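Side-chain contacts in DUF1214 domain-containing protein (Burkholderia cenocepacia, PDB 6ANS), which is of unknown function but belongs to the DUF1214 family and, in the crystal, holds a phosphate between its two halves, with a sodium ion close by: residues 103-108 with 316-321; 196-201 with 301-306; 265-270 with 278-283; 340-345 with 361-366. All coordinates share one frame; numbering follows the deposited sequence.

Contacts 1 and 2 join the two halves of the chain, whereas contacts 3 and 4 lie within the second half. Contacts 2, 3 and 4 share one antiparallel sheet, in which strand 360-368 (contact 4) runs between strands 276-284 (contact 3) and 303-309 (contact 2). Along the chain, contact 3 is nested inside contact 2 and contact 2 inside contact 1; contact 4 follows them all. Centres of contacts 1 and 4 are about 12 Å apart, those of contacts 2 and 3 about 19 Å. Contacts 3 and 4 touch the same phosphate, and contact 1 supplies two sodium ligands, so the sheet and the loop 103-108 outline a pocket that in the crystal holds both ions, consistent with a binding site.

Contact 1 (103-108 with 316-321); sequences GADNPD and LDYRHF. With NA (sodium ion), chain F.
Pro107 lays its CB over one face of the Tyr318 ring, a proline-aromatic CH-pi contact between two loops: one leads into strand 109-115 of the first half, the other follows strand 303-309 of the second. Pro107 CB sits 3.8 Å from the Tyr318 ring centroid and 22° off the ring normal, displaced toward the rim, where its closest atom is Tyr318 CD2 at 3.5 Å. With chi1 at 50°, Tyr318 CG is wedged between its own backbone N and carbonyl carbon, which brings the ring across to the proline. Asp105 comes to the edge of the same ring, its carboxylate turned 39° from the ring plane. A water lying in that plane links the two polar ends, 2.8 Å from Asp105 OD2 and 2.7 Å from Tyr318 OH. A second water bonds Tyr318 OH and reaches Pro107 O only weakly. Asp105 OD2 also bonds Ser315 OG, just before residues 316-321 in the same loop, which steadies the carboxylate.

Behind these groups each loop is folded by an Asx turn: Asn106 OD1 accepts from Asp108 N, and Asp317 OD1 from Arg319 N. Arg319 also grips the Asp317 carboxylate side-on, with NE 3.0 Å from OD1, while Arg319 NH2 and His320 ND1 reach Asp317 OD2 from opposite faces of its plane. His320 in turn meets Trp89 of the second subunit edge-to-face. At the start of residues 103-108, Gly103 O and Ala104 O each lie 2.4 Å from the sodium ion.

Contact 2 (196-201 with 301-306); sequences TFLDRR and CDFWNV
Thr196 drives its methyl CG2 onto the centre of the Phe303 ring, 3.6 Å from the centroid and only 6° off the ring normal, a nearly vertical CH-pi contact. The loop after strand 188-196, in the sheet of the first half, thereby packs on strand 303-309 in the sheet of the second. CG2 stands anti to the backbone N of Thr196, which sets OG1 on the other branch, where it hydrogen-bonds Asn109 OD1. The ring is met from two more directions: Leu198 CD2 lies in its plane at the edge, 3.7 Å from Phe303 CD1, and Phe197 O approaches Phe303 CE1 obliquely at 3.6 Å. Asn305 ND2 of the same strand is also at the ring edge, and bonds onward to Asp108 OD2. On the backbone side, Asp302 and Phe303 both face Val368 in a classic beta bulge.

Packing thins out beyond Leu198, which is partly exposed and touches the ring through one methyl. Past it the loop leaves the ring. Asp199 OD1 accepts from Arg201 N in an Asx turn, and Arg201 also holds the carboxylate side-on, its NE 2.9 Å from Asp199 OD1 in an almost straight bond of 178° and its NH2 3.0 Å from Asp199 OD2. Exposed Arg200 folds back so that its CG lies over the centre of one face of the Phe197 ring and its guanidinium faces CD2; Phe197 CB points away from strand 303-306.

No hydrogen bond joins the two segments, so their meeting rests on methyl-to-ring and oxygen-to-ring contacts, while Asp199 and Arg201 pair within the loop.

Contact 3 (265-270 with 278-283); sequences ALCQSV and YYHSCW. With EDO (1,2-ethanediol), chain H; PO4 (phosphate ion), chain E.
Cys267 fits against Tyr278 and His280 with both of its side-chain atoms. The carbon contact is Cys267 CB to Tyr278 CD2, 3.6 Å. The sulfur contacts are two: Cys267 SG lies oblique to the Tyr278 ring, 4.6 Å from its centroid, and in the plane of the His280 ring at its edge, 3.8 Å from CD2. Cys267 SG stands beside its backbone N (chi1 -68°), which points it at the strand.

An amide meets the tyrosine next. The Gln268 chain bends at chi2 so that NE2 comes to the edge of Tyr278, 3.7 Å from CE2, the amide tilted 44° from the ring; NE2 itself hydrogen-bonds Asp273 O.

Polar bonds go to bound molecules, probably from the crystallisation liquor. His280 NE2 donates to the ethanediol O2 at 2.6 Å, an oxygen that also lies over one face of Tyr278. Tyr278 OH hydrogen-bonds phosphate O4 and accepts from Asp273 N, so the hydroxyl is tied from two directions. Tyr111 and Arg194, from the first half, bind the same phosphate.

Helix 265-269 crosses strand 278-283 nearly at right angles, 92°, with axes 9.8 Å apart. Helix 224-251 packs Trp248 on Leu266 of the helix, and Leu244 and Trp248 on Val270 just after it; strand 360-368 runs antiparallel beside the strand, with Arg366 against Tyr278 and Cys364 against His280.

Contact 4 (340-345 with 361-366); sequences VIVAAT and GTICWR. With PO4 (phosphate ion), chain E.
Arg366 NE donates to phosphate O1 at 2.7 Å, from the opposite face of the strand to the one where Ile363 and Trp365 meet Val342 and Val340. Arg366 NH2 adds a straighter bond to phosphate O2, 2.9 Å and 166°; two nitrogens of this arginine thus grip the anion, which Tyr278, Tyr111 and Arg194 also bond. Extended from CG to NE, the arginine carries its guanidinium out to the pocket; Cys364 SG sits over the centre of one face. Arg366 NH1 is held in turn by Asn305 OD1 and Gln307 OE1 of the neighbouring strand, which fixes the group's rotation.

On the inner face the touches are lighter. Val342 CG2 reaches Ile363 CD1 at 4.3 Å, and Val340 CG2 comes obliquely to Trp365 CZ3 at 4.4 Å. With chi1 and chi2 both near 180°, the Ile363 chain runs out straight to CD1. Ile293 and Val306 pack on both Ile363 and Trp365, while the Trp304 indole stacks on that of Trp365. Facing strands of two sheets, with CA atoms 9.9 Å apart at Val342 and Ile363 and an apolar filling between them, are consistent with the core of a beta-sandwich.

Contact 1 (103-108 with 316-321)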
# COMPACT_ATOMS: atom_id res chain seq x y z
N GLY A 103 9.87 -13.70 -2.15
CA GLY A 103 11.20 -14.28 -2.29
C GLY A 103 12.00 -14.37 -1.01
O GLY A 103 13.19 -14.05 -1.01
N ALA A 104 11.39 -14.86 0.07
CA ALA A 104 12.00 -14.87 1.40
C ALA A 104 12.32 -13.44 1.83
O ALA A 104 13.48 -13.05 2.02
CB ALA A 104 13.25 -15.77 1.44
N ASP A 105 11.26 -12.65 1.95
CA ASP A 105 11.35 -11.29 2.46
C ASP A 105 11.98 -11.30 3.85
O ASP A 105 11.60 -12.11 4.69
CB ASP A 105 9.96 -10.65 2.53
CG ASP A 105 8.98 -11.47 3.37
OD1 ASP A 105 8.71 -12.63 2.99
OD2 ASP A 105 8.51 -10.98 4.43
N ASN A 106 12.97 -10.43 4.05
CA ASN A 106 13.64 -10.34 5.34
C ASN A 106 12.78 -9.57 6.33
O ASN A 106 12.61 -8.35 6.17
CB ASN A 106 15.00 -9.66 5.19
CG ASN A 106 15.84 -9.76 6.46
OD1 ASN A 106 15.33 -10.03 7.54
ND2 ASN A 106 17.16 -9.58 6.31
N PRO A 107 12.25 -10.21 7.37
CA PRO A 107 11.38 -9.47 8.31
C PRO A 107 12.12 -8.35 9.03
O PRO A 107 11.49 -7.38 9.43
CB PRO A 107 10.91 -10.56 9.29
CG PRO A 107 11.14 -11.87 8.57
CD PRO A 107 12.38 -11.63 7.74
N ASP A 108 13.45 -8.43 9.14
CA ASP A 108 14.24 -7.40 9.80
C ASP A 108 14.60 -6.24 8.89
O ASP A 108 15.36 -5.36 9.30
CB ASP A 108 15.51 -8.00 10.38
CG ASP A 108 15.22 -9.00 11.45
OD1 ASP A 108 14.30 -8.73 12.26
OD2 ASP A 108 15.85 -10.08 11.44
N LEU A 316 6.41 -16.00 7.40
CA LEU A 316 5.19 -16.12 8.20
C LEU A 316 4.89 -14.78 8.87
O LEU A 316 5.66 -13.82 8.71
CB LEU A 316 5.33 -17.26 9.21
CG LEU A 316 5.52 -18.65 8.57
CD1 LEU A 316 5.56 -19.74 9.65
CD2 LEU A 316 4.44 -18.94 7.53
N ASP A 317 3.77 -14.66 9.57
CA ASP A 317 3.31 -13.32 9.95
C ASP A 317 4.01 -12.86 11.22
O ASP A 317 3.52 -13.06 12.34
CB ASP A 317 1.79 -13.28 10.09
CG ASP A 317 1.27 -11.86 10.37
OD1 ASP A 317 2.09 -10.92 10.44
OD2 ASP A 317 0.04 -11.69 10.50
N TYR A 318 5.15 -12.18 11.05
CA TYR A 318 5.94 -11.77 12.21
C TYR A 318 5.29 -10.67 13.05
O TYR A 318 5.85 -10.32 14.10
CB TYR A 318 7.33 -11.33 11.77
CG TYR A 318 7.34 -10.34 10.63
CD1 TYR A 318 7.26 -8.97 10.87
CD2 TYR A 318 7.42 -10.77 9.30
CE1 TYR A 318 7.27 -8.05 9.82
CE2 TYR A 318 7.42 -9.87 8.25
CZ TYR A 318 7.35 -8.51 8.51
OH TYR A 318 7.37 -7.62 7.46
N ARG A 319 4.15 -10.10 12.62
CA ARG A 319 3.40 -9.23 13.51
C ARG A 319 2.83 -10.02 14.68
O ARG A 319 2.63 -9.47 15.76
CB ARG A 319 2.26 -8.53 12.78
CG ARG A 319 2.68 -7.55 11.69
CD ARG A 319 1.47 -7.14 10.82
NE ARG A 319 0.74 -8.29 10.28
CZ ARG A 319 -0.39 -8.19 9.57
NH1 ARG A 319 -0.93 -7.00 9.30
NH2 ARG A 319 -1.01 -9.29 9.14
N HIS A 320 2.56 -11.31 14.48
CA HIS A 320 1.87 -12.08 15.50
C HIS A 320 2.54 -13.38 15.90
O HIS A 320 2.07 -14.01 16.85
CB HIS A 320 0.45 -12.41 15.03
CG HIS A 320 -0.38 -11.21 14.76
ND1 HIS A 320 -0.63 -10.74 13.49
CD2 HIS A 320 -1.00 -10.35 15.61
CE1 HIS A 320 -1.39 -9.66 13.57
NE2 HIS A 320 -1.62 -9.40 14.85
N PHE A 321 3.57 -13.82 15.19
CA PHE A 321 4.24 -15.07 15.51
C PHE A 321 5.74 -14.81 15.52
O PHE A 321 6.23 -13.94 14.78
CB PHE A 321 3.90 -16.19 14.49
CG PHE A 321 2.43 -16.48 14.36
CD1 PHE A 321 1.78 -17.27 15.30
CD2 PHE A 321 1.70 -15.99 13.28
CE1 PHE A 321 0.42 -17.55 15.17
CE2 PHE A 321 0.35 -16.27 13.15
CZ PHE A 321 -0.30 -17.05 14.09
NA NA F . 14.60 -12.41 -0.03
O HOH W 1 8.01 -8.32 4.98
O HOH W 2 9.21 -5.43 7.95

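Contact 2 (196-201 with 301-306)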
# COMPACT_ATOMS: atom_id res chain seq x y z
N THR A 196 18.45 -2.82 7.40
CA THR A 196 18.37 -4.05 8.17
C THR A 196 18.49 -3.72 9.65
O THR A 196 19.52 -3.19 10.08
CB THR A 196 19.46 -5.04 7.75
OG1 THR A 196 19.35 -5.29 6.34
CG2 THR A 196 19.31 -6.35 8.51
N PHE A 197 17.47 -4.06 10.42
CA PHE A 197 17.39 -3.66 11.82
C PHE A 197 17.86 -4.80 12.72
O PHE A 197 17.39 -5.93 12.60
CB PHE A 197 15.96 -3.27 12.19
CG PHE A 197 15.50 -2.03 11.50
CD1 PHE A 197 15.79 -0.78 12.03
CD2 PHE A 197 14.83 -2.11 10.28
CE1 PHE A 197 15.39 0.37 11.38
CE2 PHE A 197 14.43 -0.96 9.62
CZ PHE A 197 14.72 0.28 10.17
N LEU A 198 18.80 -4.49 13.61
CA LEU A 198 19.01 -5.40 14.73
C LEU A 198 17.76 -5.42 15.60
O LEU A 198 17.33 -6.49 16.06
CB LEU A 198 20.23 -4.98 15.56
CG LEU A 198 21.64 -5.15 14.99
CD1 LEU A 198 22.67 -4.51 15.93
CD2 LEU A 198 21.97 -6.61 14.73
N ASP A 199 17.14 -4.25 15.81
CA ASP A 199 16.02 -4.09 16.74
C ASP A 199 15.29 -2.82 16.32
O ASP A 199 15.81 -1.71 16.53
CB ASP A 199 16.49 -4.01 18.19
CG ASP A 199 15.34 -3.85 19.19
OD1 ASP A 199 14.16 -3.96 18.80
OD2 ASP A 199 15.61 -3.62 20.39
N ARG A 200 14.12 -2.98 15.70
CA ARG A 200 13.37 -1.84 15.18
C ARG A 200 12.91 -0.90 16.29
O ARG A 200 12.69 0.29 16.04
CB ARG A 200 12.17 -2.35 14.39
CG ARG A 200 11.76 -1.53 13.17
CD ARG A 200 10.69 -2.29 12.38
NE ARG A 200 11.22 -3.48 11.71
CZ ARG A 200 11.20 -3.67 10.40
NH1 ARG A 200 10.66 -2.75 9.61
NH2 ARG A 200 11.70 -4.77 9.87
N ARG A 201 12.81 -1.40 17.53
CA ARG A 201 12.32 -0.56 18.62
C ARG A 201 13.30 0.53 18.99
O ARG A 201 12.89 1.60 19.44
CB ARG A 201 12.03 -1.41 19.85
CG ARG A 201 10.63 -1.97 19.93
CD ARG A 201 10.65 -3.44 20.29
NE ARG A 201 11.97 -3.87 20.73
CZ ARG A 201 12.26 -4.23 21.97
NH1 ARG A 201 11.32 -4.22 22.90
NH2 ARG A 201 13.50 -4.60 22.27
N CYS A 301 30.50 -11.22 11.79
CA CYS A 301 29.63 -10.71 10.74
C CYS A 301 28.92 -9.47 11.25
O CYS A 301 28.89 -9.19 12.46
CB CYS A 301 28.62 -11.77 10.29
SG CYS A 301 27.52 -12.31 11.62
N ASP A 302 28.33 -8.73 10.31
CA ASP A 302 27.58 -7.53 10.64
C ASP A 302 26.15 -7.86 11.04
O ASP A 302 25.55 -7.12 11.82
CB ASP A 302 27.62 -6.55 9.46
CG ASP A 302 29.05 -6.18 9.07
OD1 ASP A 302 29.86 -5.90 9.98
OD2 ASP A 302 29.37 -6.16 7.87
N PHE A 303 25.61 -8.96 10.54
CA PHE A 303 24.23 -9.34 10.82
C PHE A 303 24.04 -10.77 10.37
O PHE A 303 24.74 -11.25 9.47
CB PHE A 303 23.24 -8.40 10.12
CG PHE A 303 21.80 -8.71 10.38
CD1 PHE A 303 21.15 -8.19 11.48
CD2 PHE A 303 21.07 -9.51 9.51
CE1 PHE A 303 19.81 -8.46 11.73
CE2 PHE A 303 19.73 -9.80 9.75
CZ PHE A 303 19.10 -9.27 10.86
N TRP A 304 23.13 -11.47 11.04
CA TRP A 304 22.68 -12.77 10.57
C TRP A 304 21.26 -12.97 11.07
O TRP A 304 20.86 -12.39 12.08
CB TRP A 304 23.61 -13.90 11.05
CG TRP A 304 23.51 -14.29 12.51
CD1 TRP A 304 24.31 -13.87 13.53
CD2 TRP A 304 22.60 -15.24 13.09
NE1 TRP A 304 23.93 -14.46 14.71
CE2 TRP A 304 22.88 -15.31 14.47
CE3 TRP A 304 21.56 -16.02 12.57
CZ2 TRP A 304 22.17 -16.13 15.34
CZ3 TRP A 304 20.84 -16.83 13.44
CH2 TRP A 304 21.16 -16.88 14.80
N ASN A 305 20.49 -13.78 10.35
CA ASN A 305 19.18 -14.16 10.86
C ASN A 305 18.76 -15.45 10.18
O ASN A 305 19.43 -15.97 9.29
CB ASN A 305 18.14 -13.04 10.69
CG ASN A 305 17.71 -12.79 9.22
OD1 ASN A 305 18.26 -13.35 8.26
ND2 ASN A 305 16.75 -11.89 9.07
N VAL A 306 17.63 -15.98 10.65
CA VAL A 306 16.97 -17.12 10.04
C VAL A 306 15.47 -16.90 10.17
O VAL A 306 14.99 -16.43 11.21
CB VAL A 306 17.42 -18.45 10.67
CG1 VAL A 306 17.16 -18.45 12.18
CG2 VAL A 306 16.75 -19.63 9.98

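Contact 3 (265-270 with 278-283)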
# COMPACT_ATOMS: atom_id res chain seq x y z
N ALA A 265 25.34 -17.17 -6.72
CA ALA A 265 25.18 -16.39 -7.94
C ALA A 265 23.72 -16.31 -8.37
O ALA A 265 23.26 -15.28 -8.86
CB ALA A 265 26.04 -16.99 -9.08
N LEU A 266 22.98 -17.40 -8.17
CA LEU A 266 21.55 -17.37 -8.46
C LEU A 266 20.81 -16.41 -7.53
O LEU A 266 19.95 -15.64 -7.98
CB LEU A 266 20.97 -18.78 -8.35
CG LEU A 266 19.46 -18.89 -8.59
CD1 LEU A 266 19.10 -18.50 -10.03
CD2 LEU A 266 18.99 -20.31 -8.29
N CYS A 267 21.14 -16.41 -6.23
CA CYS A 267 20.49 -15.48 -5.31
C CYS A 267 20.77 -14.04 -5.70
O CYS A 267 19.88 -13.19 -5.62
CB CYS A 267 20.93 -15.73 -3.87
SG CYS A 267 20.35 -17.28 -3.22
N GLN A 268 22.01 -13.75 -6.11
CA GLN A 268 22.35 -12.41 -6.56
C GLN A 268 21.56 -12.04 -7.81
O GLN A 268 21.08 -10.91 -7.94
CB GLN A 268 23.86 -12.30 -6.82
CG GLN A 268 24.75 -12.45 -5.56
CD GLN A 268 24.30 -11.51 -4.41
OE1 GLN A 268 24.07 -10.32 -4.64
NE2 GLN A 268 24.16 -12.05 -3.20
N SER A 269 21.41 -13.00 -8.75
CA SER A 269 20.76 -12.70 -10.02
C SER A 269 19.29 -12.35 -9.88
O SER A 269 18.74 -11.69 -10.76
CB SER A 269 20.93 -13.88 -11.01
OG SER A 269 20.07 -14.97 -10.69
N VAL A 270 18.64 -12.74 -8.77
CA VAL A 270 17.26 -12.37 -8.53
C VAL A 270 17.15 -11.18 -7.58
O VAL A 270 16.07 -10.89 -7.06
CB VAL A 270 16.42 -13.57 -8.04
CG1 VAL A 270 16.52 -14.73 -9.03
CG2 VAL A 270 16.85 -14.00 -6.64
N TYR A 278 23.43 -16.73 1.46
CA TYR A 278 22.09 -17.26 1.67
C TYR A 278 22.09 -18.78 1.80
O TYR A 278 22.88 -19.49 1.16
CB TYR A 278 21.18 -16.88 0.50
CG TYR A 278 20.96 -15.40 0.27
CD1 TYR A 278 19.84 -14.75 0.81
CD2 TYR A 278 21.83 -14.66 -0.52
CE1 TYR A 278 19.62 -13.39 0.58
CE2 TYR A 278 21.62 -13.30 -0.75
CZ TYR A 278 20.51 -12.67 -0.19
OH TYR A 278 20.27 -11.33 -0.42
N TYR A 279 21.17 -19.27 2.64
CA TYR A 279 20.74 -20.67 2.66
C TYR A 279 19.23 -20.70 2.50
O TYR A 279 18.52 -20.00 3.23
CB TYR A 279 21.11 -21.37 3.97
CG TYR A 279 22.56 -21.24 4.40
CD1 TYR A 279 23.42 -22.34 4.39
CD2 TYR A 279 23.07 -20.02 4.83
CE1 TYR A 279 24.76 -22.22 4.78
CE2 TYR A 279 24.41 -19.89 5.22
CZ TYR A 279 25.24 -21.00 5.19
OH TYR A 279 26.54 -20.88 5.60
N HIS A 280 18.74 -21.49 1.55
CA HIS A 280 17.32 -21.67 1.31
C HIS A 280 16.98 -23.15 1.34
O HIS A 280 17.68 -23.97 0.75
CB HIS A 280 16.88 -21.11 -0.06
CG HIS A 280 16.98 -19.61 -0.20
ND1 HIS A 280 16.14 -18.74 0.47
CD2 HIS A 280 17.78 -18.84 -0.97
CE1 HIS A 280 16.45 -17.50 0.15
NE2 HIS A 280 17.44 -17.53 -0.73
N SER A 281 15.85 -23.49 1.97
CA SER A 281 15.38 -24.86 1.89
C SER A 281 13.87 -24.89 2.13
O SER A 281 13.25 -23.87 2.42
CB SER A 281 16.09 -25.76 2.90
OG SER A 281 16.00 -27.13 2.51
N CYS A 282 13.30 -26.09 2.02
CA CYS A 282 11.94 -26.34 2.44
C CYS A 282 11.95 -27.23 3.67
O CYS A 282 12.94 -27.92 3.95
CB CYS A 282 11.11 -26.98 1.31
SG CYS A 282 11.56 -28.67 0.88
N TRP A 283 10.86 -27.18 4.43
CA TRP A 283 10.74 -27.94 5.66
C TRP A 283 9.35 -28.56 5.72
O TRP A 283 8.40 -28.07 5.12
CB TRP A 283 11.00 -27.08 6.90
CG TRP A 283 10.06 -25.92 7.02
CD1 TRP A 283 10.23 -24.67 6.50
CD2 TRP A 283 8.77 -25.92 7.65
NE1 TRP A 283 9.14 -23.88 6.80
CE2 TRP A 283 8.24 -24.62 7.52
CE3 TRP A 283 8.04 -26.87 8.35
CZ2 TRP A 283 7.00 -24.26 8.05
CZ3 TRP A 283 6.80 -26.52 8.87
CH2 TRP A 283 6.29 -25.22 8.71
C1 EDO H . 16.43 -13.42 -2.66
O1 EDO H . 16.47 -12.47 -1.57
C2 EDO H . 17.75 -14.18 -2.80
O2 EDO H . 17.89 -15.22 -1.81
P PO4 E . 17.27 -10.29 1.15
O1 PO4 E . 18.32 -10.55 2.20
O2 PO4 E . 16.16 -11.27 1.37
O3 PO4 E . 16.75 -8.87 1.22
O4 PO4 E . 17.93 -10.50 -0.19

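Contact 4 (340-345 with 361-366)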
# COMPACT_ATOMS: atom_id res chain seq x y z
N VAL A 340 18.65 -23.16 17.07
CA VAL A 340 17.34 -22.61 16.74
C VAL A 340 16.39 -23.77 16.48
O VAL A 340 16.70 -24.66 15.68
CB VAL A 340 17.40 -21.68 15.51
CG1 VAL A 340 16.02 -21.14 15.20
CG2 VAL A 340 18.38 -20.54 15.72
N ILE A 341 15.22 -23.74 17.11
CA ILE A 341 14.26 -24.84 17.04
C ILE A 341 13.01 -24.38 16.31
O ILE A 341 12.38 -23.38 16.70
CB ILE A 341 13.89 -25.35 18.45
CG1 ILE A 341 15.14 -25.66 19.27
CG2 ILE A 341 12.94 -26.52 18.34
CD1 ILE A 341 15.75 -27.00 18.99
N VAL A 342 12.64 -25.10 15.25
CA VAL A 342 11.39 -24.91 14.53
C VAL A 342 10.37 -25.89 15.10
O VAL A 342 10.60 -27.11 15.07
CB VAL A 342 11.58 -25.14 13.02
CG1 VAL A 342 10.31 -24.86 12.26
CG2 VAL A 342 12.71 -24.29 12.47
N ALA A 343 9.25 -25.38 15.63
CA ALA A 343 8.25 -26.23 16.29
C ALA A 343 6.95 -25.47 16.50
O ALA A 343 6.88 -24.25 16.31
CB ALA A 343 8.78 -26.76 17.63
N ALA A 344 5.91 -26.20 16.91
CA ALA A 344 4.60 -25.59 17.15
C ALA A 344 4.55 -24.82 18.47
O ALA A 344 3.78 -23.86 18.59
CB ALA A 344 3.52 -26.67 17.16
N THR A 345 5.32 -25.23 19.47
CA THR A 345 5.43 -24.52 20.74
C THR A 345 6.90 -24.46 21.14
O THR A 345 7.70 -25.31 20.74
CB THR A 345 4.59 -25.17 21.84
OG1 THR A 345 4.95 -26.55 21.97
CG2 THR A 345 3.10 -25.05 21.55
N GLY A 361 6.76 -25.62 4.67
CA GLY A 361 7.10 -24.28 4.22
C GLY A 361 8.52 -24.22 3.72
O GLY A 361 9.13 -25.25 3.42
N THR A 362 9.05 -23.00 3.62
CA THR A 362 10.45 -22.80 3.30
C THR A 362 11.12 -22.03 4.43
O THR A 362 10.47 -21.53 5.35
CB THR A 362 10.63 -22.04 1.97
OG1 THR A 362 9.89 -20.81 2.01
CG2 THR A 362 10.15 -22.89 0.78
N ILE A 363 12.44 -21.98 4.36
CA ILE A 363 13.26 -21.42 5.44
C ILE A 363 14.50 -20.81 4.80
O ILE A 363 15.03 -21.33 3.82
CB ILE A 363 13.60 -22.51 6.48
CG1 ILE A 363 14.43 -21.95 7.64
CG2 ILE A 363 14.37 -23.67 5.84
CD1 ILE A 363 14.54 -22.93 8.78
N CYS A 364 14.94 -19.68 5.36
CA CYS A 364 16.10 -18.94 4.86
C CYS A 364 17.01 -18.49 6.00
O CYS A 364 16.54 -17.90 6.98
CB CYS A 364 15.66 -17.70 4.06
SG CYS A 364 17.01 -16.60 3.50
N TRP A 365 18.31 -18.75 5.85
CA TRP A 365 19.33 -18.31 6.78
C TRP A 365 20.26 -17.35 6.04
O TRP A 365 20.58 -17.56 4.86
CB TRP A 365 20.12 -19.51 7.32
CG TRP A 365 21.08 -19.20 8.45
CD1 TRP A 365 22.20 -18.41 8.39
CD2 TRP A 365 21.02 -19.71 9.79
NE1 TRP A 365 22.83 -18.39 9.61
CE2 TRP A 365 22.13 -19.17 10.49
CE3 TRP A 365 20.15 -20.56 10.47
CZ2 TRP A 365 22.37 -19.45 11.84
CZ3 TRP A 365 20.39 -20.84 11.81
CH2 TRP A 365 21.50 -20.29 12.47
N ARG A 366 20.67 -16.28 6.72
CA ARG A 366 21.57 -15.28 6.15
C ARG A 366 22.77 -15.06 7.04
O ARG A 366 22.61 -14.82 8.24
CB ARG A 366 20.88 -13.93 5.96
CG ARG A 366 19.78 -13.89 4.91
CD ARG A 366 19.18 -12.48 4.91
NE ARG A 366 17.95 -12.41 4.15
CZ ARG A 366 16.77 -12.83 4.59
NH1 ARG A 366 16.67 -13.36 5.81
NH2 ARG A 366 15.69 -12.73 3.81
P PO4 E . 17.27 -10.29 1.15
O1 PO4 E . 18.32 -10.55 2.20
O2 PO4 E . 16.16 -11.27 1.37
O3 PO4 E . 16.75 -8.87 1.22
O4 PO4 E . 17.93 -10.50 -0.19